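Local atomic coordinates of escrt-iii (Sulfolobus solfataricus, PDB entry 2XVC), a protein that probably acts in archaeal cell division as an ESCRT-III protein recruited to the membrane, its winged-helix domain serving in that recruitment. Residues Val20-Gly23 against Gly24-Asp27. Sequence-based numbering, arbitrary orientation.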
loop_
_atom_site.group_PDB
_atom_site.type_symbol
_atom_site.label_atom_id
_atom_site.label_comp_id
_atom_site.label_asym_id
_atom_site.label_seq_id
_atom_site.Cartn_x
_atom_site.Cartn_y
_atom_site.Cartn_z
ATOM N N VAL A 20 1.113 6.638 -5.378
ATOM C CA VAL A 20 0.953 7.694 -6.383
ATOM C C VAL A 20 2.175 7.735 -7.305
ATOM O O VAL A 20 2.038 7.697 -8.532
ATOM C CB VAL A 20 0.694 9.066 -5.722
ATOM C CG1 VAL A 20 0.788 10.194 -6.743
ATOM C CG2 VAL A 20 -0.671 9.070 -5.033
ATOM N N ASN A 21 3.364 7.765 -6.711
ATOM C CA ASN A 21 4.611 7.760 -7.480
ATOM C C ASN A 21 4.825 6.496 -8.323
ATOM O O ASN A 21 5.535 6.532 -9.327
ATOM C CB ASN A 21 5.812 8.022 -6.558
ATOM C CG ASN A 21 5.811 9.444 -5.988
ATOM O OD1 ASN A 21 5.357 10.387 -6.644
ATOM N ND2 ASN A 21 6.314 9.601 -4.766
ATOM N N ASN A 22 4.194 5.392 -7.925
ATOM C CA ASN A 22 4.301 4.132 -8.655
ATOM C C ASN A 22 3.199 3.977 -9.713
ATOM O O ASN A 22 2.982 2.886 -10.240
ATOM C CB ASN A 22 4.287 2.950 -7.672
ATOM C CG ASN A 22 5.012 1.717 -8.209
ATOM O OD1 ASN A 22 6.048 1.830 -8.868
ATOM N ND2 ASN A 22 4.476 0.531 -7.912
ATOM N N GLY A 23 2.511 5.071 -10.028
ATOM C CA GLY A 23 1.435 5.055 -11.025
ATOM C C GLY A 23 0.141 4.380 -10.571
ATOM O O GLY A 23 -0.605 3.842 -11.395
ATOM N N GLY A 24 -0.132 4.416 -9.266
ATOM C CA GLY A 24 -1.329 3.778 -8.701
ATOM C C GLY A 24 -1.270 2.261 -8.724
ATOM O O GLY A 24 -2.264 1.593 -9.011
ATOM N N PHE A 25 -0.097 1.718 -8.407
ATOM C CA PHE A 25 0.139 0.280 -8.477
ATOM C C PHE A 25 0.921 -0.178 -7.259
ATOM O O PHE A 25 1.820 0.526 -6.775
ATOM C CB PHE A 25 0.888 -0.079 -9.768
ATOM C CG PHE A 25 1.202 -1.558 -9.913
ATOM C CD1 PHE A 25 0.245 -2.442 -10.405
ATOM C CD2 PHE A 25 2.458 -2.054 -9.570
ATOM C CE1 PHE A 25 0.530 -3.808 -10.548
ATOM C CE2 PHE A 25 2.756 -3.417 -9.707
ATOM C CZ PHE A 25 1.782 -4.295 -10.197
ATOM N N LEU A 26 0.565 -1.355 -6.750
ATOM C CA LEU A 26 1.245 -1.919 -5.602
ATOM C C LEU A 26 1.244 -3.435 -5.684
ATOM O O LEU A 26 0.183 -4.061 -5.724
ATOM C CB LEU A 26 0.577 -1.464 -4.296
ATOM C CG LEU A 26 1.168 -2.007 -2.993
ATOM C CD1 LEU A 26 2.559 -1.434 -2.723
ATOM C CD2 LEU A 26 0.236 -1.727 -1.825
ATOM N N ASP A 27 2.443 -4.008 -5.706
ATOM C CA ASP A 27 2.634 -5.448 -5.653
ATOM C C ASP A 27 3.085 -5.746 -4.233
ATOM O O ASP A 27 4.236 -5.492 -3.878
ATOM C CB ASP A 27 3.680 -5.858 -6.703
ATOM C CG ASP A 27 4.030 -7.342 -6.664
ATOM O OD1 ASP A 27 3.839 -8.011 -5.632
ATOM O OD2 ASP A 27 4.528 -7.840 -7.694
#
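Asn22 reaches across a tight turn to Phe25, its side-chain amide bonded to the backbone carbonyl three residues on. The turn is a Schellman motif, which ends helix 12-21 of this small winged-helix domain and leads into strand 25-27. Gly23 N returns to Val20 O, 3.1 Å away, while Gly24 N turns back toward the carbonyl one residue before Val20. Gly23, the C-prime residue, has a phi of 73°, a left-handed conformation that glycine adopts with little strain; Gly24 has positive phi as well, and a CB there would run into Gly23 O.

Asn22 is the first residue to leave helical geometry. Asn22 CB faces the following segment and lies 3.6 Å from Phe25 O. With CG anti to the backbone N (chi1 -153°), the chain carries on over that carbonyl, and CG keeps nearly the same separation from the oxygen as CB. At the tip, Asn22 ND2 donates to Phe25 O over 2.9 Å, with 165° at the hydrogen. The oxygen lies close to the amide plane of Asn22, yet the donor sits well above the carbonyl plane of Phe25. Asparagine suits the place because its short side chain ends in an N-H donor. With a leucine in its place, Phe25 O would probably lose this donor, and the strand entrance would be less firmly tied to the helix end.

Phe25 and Leu26 go on to separate neighbours: Leu26 packs on Val42 and Leu46 of helix 39-51, whereas Phe25 packs on an apolar side chain of a bound peptide, whose strand pairs in parallel with residues 25-27. The Phe25 ring also meets the asparagine tip: Asn22 ND2 lies in the ring plane at its edge, 3.7 Å from Phe25 CD2.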